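Long-range contact in light harvesting complex 1 Protein W (Rhodopseudomonas palustris, PDB 6Z5S), which belongs to the light-harvesting 1 antenna of a purple bacterium's photosynthetic membrane and probably interrupts the antenna ring around the reaction centre, leaving an opening in it: residues L4-T15 with V73-V84. Sequence-based numbering, arbitrary orientation.
With BCL (bacteriochlorophyll a), chain B.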
# COMPACT_ATOMS: atom_id res chain seq x y z
N LEU A 4 -10.16 -34.37 43.88
CA LEU A 4 -10.09 -33.09 44.58
C LEU A 4 -10.37 -31.90 43.68
O LEU A 4 -10.96 -30.92 44.14
CB LEU A 4 -8.71 -32.90 45.21
CG LEU A 4 -8.19 -33.98 46.15
CD1 LEU A 4 -7.46 -35.07 45.38
CD2 LEU A 4 -7.28 -33.37 47.19
N LEU A 5 -9.95 -31.96 42.41
CA LEU A 5 -9.99 -30.79 41.55
C LEU A 5 -11.40 -30.22 41.44
O LEU A 5 -11.67 -29.10 41.89
CB LEU A 5 -9.43 -31.13 40.17
CG LEU A 5 -9.31 -29.92 39.25
CD1 LEU A 5 -8.43 -28.88 39.89
CD2 LEU A 5 -8.76 -30.34 37.90
N VAL A 6 -12.32 -31.00 40.86
CA VAL A 6 -13.70 -30.54 40.78
C VAL A 6 -14.32 -30.44 42.16
O VAL A 6 -15.29 -29.69 42.36
CB VAL A 6 -14.53 -31.45 39.87
CG1 VAL A 6 -14.83 -32.76 40.56
CG2 VAL A 6 -15.82 -30.76 39.44
N LEU A 7 -13.78 -31.15 43.14
CA LEU A 7 -14.27 -31.03 44.51
C LEU A 7 -13.91 -29.68 45.11
O LEU A 7 -14.69 -29.13 45.89
CB LEU A 7 -13.73 -32.15 45.37
CG LEU A 7 -14.26 -32.27 46.80
CD1 LEU A 7 -14.27 -33.73 47.17
CD2 LEU A 7 -13.40 -31.49 47.78
N THR A 8 -12.75 -29.13 44.75
CA THR A 8 -12.33 -27.87 45.34
C THR A 8 -13.13 -26.74 44.69
O THR A 8 -12.58 -25.88 44.00
CB THR A 8 -10.82 -27.67 45.19
OG1 THR A 8 -10.14 -28.78 45.80
CG2 THR A 8 -10.37 -26.43 45.92
N ALA A 9 -14.44 -26.81 44.86
CA ALA A 9 -15.33 -25.67 44.69
C ALA A 9 -15.61 -25.00 46.02
O ALA A 9 -16.34 -24.00 46.05
CB ALA A 9 -16.64 -26.09 44.02
N ILE A 10 -15.08 -25.54 47.11
CA ILE A 10 -15.01 -24.80 48.37
C ILE A 10 -14.37 -23.45 48.12
O ILE A 10 -14.80 -22.43 48.69
CB ILE A 10 -14.22 -25.61 49.42
CG1 ILE A 10 -14.90 -26.94 49.71
CG2 ILE A 10 -14.05 -24.81 50.69
CD1 ILE A 10 -14.34 -28.09 48.92
N ALA A 11 -13.35 -23.41 47.27
CA ALA A 11 -12.68 -22.16 46.95
C ALA A 11 -13.66 -21.16 46.35
O ALA A 11 -13.73 -20.00 46.79
CB ALA A 11 -11.53 -22.42 45.99
N PHE A 12 -14.42 -21.58 45.35
CA PHE A 12 -15.31 -20.65 44.65
C PHE A 12 -16.41 -20.13 45.57
O PHE A 12 -16.70 -18.93 45.59
CB PHE A 12 -15.89 -21.31 43.41
CG PHE A 12 -14.93 -21.41 42.27
CD1 PHE A 12 -14.63 -20.30 41.50
CD2 PHE A 12 -14.30 -22.61 41.99
CE1 PHE A 12 -13.74 -20.39 40.45
CE2 PHE A 12 -13.41 -22.70 40.94
CZ PHE A 12 -13.13 -21.59 40.18
N VAL A 13 -17.03 -21.02 46.35
CA VAL A 13 -18.13 -20.58 47.20
C VAL A 13 -17.62 -19.72 48.35
O VAL A 13 -18.24 -18.72 48.72
CB VAL A 13 -18.94 -21.78 47.72
CG1 VAL A 13 -19.61 -22.49 46.56
CG2 VAL A 13 -18.06 -22.74 48.48
N ALA A 14 -16.46 -20.07 48.92
CA ALA A 14 -15.91 -19.25 49.99
C ALA A 14 -15.47 -17.89 49.47
O ALA A 14 -15.60 -16.88 50.17
CB ALA A 14 -14.74 -19.98 50.65
N THR A 15 -14.96 -17.84 48.24
CA THR A 15 -14.61 -16.57 47.64
C THR A 15 -15.85 -15.73 47.39
O THR A 15 -15.84 -14.52 47.63
CB THR A 15 -13.86 -16.80 46.34
OG1 THR A 15 -12.83 -17.76 46.57
CG2 THR A 15 -13.25 -15.50 45.84
N VAL A 73 -2.40 -29.45 41.95
CA VAL A 73 -3.84 -29.67 41.90
C VAL A 73 -4.59 -28.37 42.12
O VAL A 73 -5.51 -28.02 41.37
CB VAL A 73 -4.24 -30.74 42.93
CG1 VAL A 73 -5.74 -30.67 43.19
CG2 VAL A 73 -3.84 -32.11 42.44
N ALA A 74 -4.21 -27.61 43.15
CA ALA A 74 -4.93 -26.42 43.56
C ALA A 74 -4.58 -25.19 42.75
O ALA A 74 -5.14 -24.12 43.02
CB ALA A 74 -4.67 -26.14 45.04
N ALA A 75 -3.66 -25.30 41.79
CA ALA A 75 -3.33 -24.15 40.96
C ALA A 75 -4.57 -23.59 40.26
O ALA A 75 -4.92 -22.42 40.43
CB ALA A 75 -2.27 -24.54 39.93
N LEU A 76 -5.24 -24.42 39.47
CA LEU A 76 -6.31 -23.92 38.61
C LEU A 76 -7.49 -23.35 39.40
O LEU A 76 -8.03 -22.31 38.99
CB LEU A 76 -6.79 -25.03 37.67
CG LEU A 76 -7.73 -24.61 36.54
CD1 LEU A 76 -7.46 -25.45 35.32
CD2 LEU A 76 -9.19 -24.75 36.95
N PRO A 77 -7.94 -23.97 40.49
CA PRO A 77 -8.94 -23.29 41.33
C PRO A 77 -8.47 -21.93 41.81
O PRO A 77 -9.28 -21.00 41.85
CB PRO A 77 -9.14 -24.27 42.49
CG PRO A 77 -8.85 -25.58 41.91
CD PRO A 77 -7.74 -25.37 40.93
N ALA A 78 -7.19 -21.79 42.15
CA ALA A 78 -6.68 -20.48 42.55
C ALA A 78 -6.81 -19.48 41.41
O ALA A 78 -7.20 -18.33 41.63
CB ALA A 78 -5.23 -20.60 42.99
N PHE A 79 -6.49 -19.90 40.19
CA PHE A 79 -6.54 -18.98 39.06
C PHE A 79 -7.97 -18.58 38.73
O PHE A 79 -8.24 -17.41 38.45
CB PHE A 79 -5.86 -19.61 37.85
CG PHE A 79 -5.73 -18.68 36.69
CD1 PHE A 79 -5.20 -17.42 36.87
CD2 PHE A 79 -6.13 -19.06 35.43
CE1 PHE A 79 -5.08 -16.56 35.81
CE2 PHE A 79 -6.01 -18.21 34.37
CZ PHE A 79 -5.48 -16.95 34.55
N GLY A 80 -8.89 -19.54 38.75
CA GLY A 80 -10.29 -19.20 38.53
C GLY A 80 -10.86 -18.37 39.66
O GLY A 80 -11.77 -17.56 39.45
N THR A 81 -10.33 -18.53 40.86
CA THR A 81 -10.77 -17.73 41.99
C THR A 81 -10.30 -16.29 41.84
O THR A 81 -11.03 -15.35 42.19
CB THR A 81 -10.23 -18.34 43.28
OG1 THR A 81 -10.67 -19.70 43.38
CG2 THR A 81 -10.76 -17.59 44.42
N LEU A 82 -9.09 -16.11 41.33
CA LEU A 82 -8.58 -14.78 41.03
C LEU A 82 -9.54 -13.98 40.17
O LEU A 82 -9.53 -12.75 40.19
CB LEU A 82 -7.22 -14.89 40.33
CG LEU A 82 -6.20 -13.79 40.57
CD1 LEU A 82 -5.84 -13.71 42.03
CD2 LEU A 82 -4.96 -14.05 39.74
N PHE A 83 -10.39 -14.67 39.40
CA PHE A 83 -11.42 -14.04 38.58
C PHE A 83 -12.78 -14.00 39.25
O PHE A 83 -13.51 -13.02 39.12
CB PHE A 83 -11.54 -14.76 37.24
CG PHE A 83 -10.51 -14.34 36.23
CD1 PHE A 83 -10.72 -13.25 35.41
CD2 PHE A 83 -9.32 -15.05 36.11
CE1 PHE A 83 -9.77 -12.87 34.48
CE2 PHE A 83 -8.37 -14.68 35.18
CZ PHE A 83 -8.60 -13.58 34.37
N VAL A 84 -13.15 -15.06 39.97
CA VAL A 84 -14.49 -15.12 40.56
C VAL A 84 -14.62 -14.16 41.73
O VAL A 84 -15.74 -13.78 42.09
CB VAL A 84 -14.84 -16.55 41.02
CG1 VAL A 84 -14.24 -16.85 42.37
CG2 VAL A 84 -16.35 -16.73 41.06
MG BCL B . 1.04 -16.88 44.93
CHA BCL B . 1.66 -13.90 46.48
CHB BCL B . -1.68 -15.52 43.51
CHC BCL B . 0.66 -19.72 43.16
CHD BCL B . 4.20 -18.02 45.94
NA BCL B . 0.05 -15.15 45.11
C1A BCL B . 0.38 -14.10 45.77
C2A BCL B . -0.65 -13.03 45.75
C3A BCL B . -1.81 -13.71 45.11
C4A BCL B . -1.12 -14.89 44.53
CMA BCL B . -2.83 -14.15 46.14
CAA BCL B . -0.21 -11.88 44.86
CBA BCL B . -0.37 -10.55 45.58
CGA BCL B . -0.74 -9.49 44.58
O1A BCL B . -1.13 -9.80 43.47
O2A BCL B . -0.66 -8.08 44.91
NB BCL B . -0.29 -17.52 43.52
C1B BCL B . -1.37 -16.88 43.06
C2B BCL B . -2.20 -17.58 42.05
C3B BCL B . -1.47 -18.85 41.95
C4B BCL B . -0.35 -18.70 42.90
CMB BCL B . -3.43 -17.06 41.37
CAB BCL B . -1.76 -20.05 41.12
OBB BCL B . -1.41 -21.14 41.51
CBB BCL B . -2.46 -19.88 39.81
NC BCL B . 2.14 -18.52 44.62
C1C BCL B . 1.79 -19.55 43.83
C2C BCL B . 2.82 -20.62 43.73
C3C BCL B . 3.85 -20.12 44.68
C4C BCL B . 3.30 -18.80 45.08
CMC BCL B . 2.25 -21.94 44.20
CAC BCL B . 5.20 -19.87 44.04
CBC BCL B . 5.95 -21.14 43.75
ND BCL B . 2.68 -16.20 45.94
C1D BCL B . 3.86 -16.68 46.35
C2D BCL B . 4.66 -15.70 47.15
C3D BCL B . 3.71 -14.59 47.16
C4D BCL B . 2.63 -14.96 46.49
CMD BCL B . 6.00 -15.61 47.82
CAD BCL B . 3.53 -13.21 47.66
OBD BCL B . 4.36 -12.53 48.34
CBD BCL B . 2.20 -12.72 47.22
CGD BCL B . 1.41 -12.33 48.43
O1D BCL B . 1.23 -13.11 49.34
O2D BCL B . 0.88 -10.99 48.53
CED BCL B . 0.33 -10.55 49.76
C1 BCL B . -1.62 -7.20 44.34
C2 BCL B . -2.30 -6.48 45.47
C3 BCL B . -3.28 -5.59 45.26
C4 BCL B . -3.91 -4.92 46.45
C5 BCL B . -3.76 -5.28 43.86
C6 BCL B . -4.84 -6.27 43.44
C7 BCL B . -5.17 -6.17 41.95
C8 BCL B . -5.74 -4.81 41.56
C9 BCL B . -7.26 -4.86 41.49
C10 BCL B . -5.11 -4.34 40.25
C11 BCL B . -6.11 -4.07 39.14
C12 BCL B . -5.94 -5.05 37.98
C13 BCL B . -5.26 -4.39 36.79
C14 BCL B . -6.27 -4.02 35.72
C15 BCL B . -4.19 -5.33 36.22
C16 BCL B . -3.08 -4.54 35.53
C17 BCL B . -1.94 -5.46 35.07
C18 BCL B . -1.11 -4.78 33.98
C19 BCL B . -0.46 -5.81 33.07
C20 BCL B . -0.06 -3.85 34.57
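A knob-into-hole packing of F12 against P77, G80, T81 and V84 joins helix 10-24 to helix 67-89, the first and last of the three helices of protein W. The two short segments run nearly parallel, crossing at -23° with their axes 9.6 Å apart. The torsion that places F12 CG opposite its carbonyl carbon (chi1 -76°) brings the ring in among these four residues. There F12 CE1 lies 3.6 Å from G80 O, and F12 CD1 meets V84 CG1 at 3.6 Å, with V84 CB at the ring edge; T81 OG1 stands over one face, displaced toward the rim. Because G80 has no side chain, the CE1 and CZ side of the ring can approach its backbone; a CB there would run into CZ. Cutting F12 back to an alanine is likely to open a gap over G80 and deprive V84 of its aromatic neighbour.

One turn on, T15 CG2 packs on V84 CG1 at 3.9 Å and also touches the methyl of T81. Nearer its N-terminal end, helix 67-89, which is predicted to span the membrane, is kinked: P77 has no amide hydrogen to give to V73 O, and L5 CD1 lies 3.4 Å from that oxygen. The same methyl reaches P77 CD at 3.7 Å, the two side chains crossing at about a right angle. Near this kink T8 centres an inverse gamma turn, its OG1 hydrogen-bonded to L4 O at 2.8 Å. T48 of helix 37-57 touches both A11 and A78, while A75, A78, F79 and L82 meet the bacteriochlorophyll, A75 O lying 3.6 Å from BCL CBB.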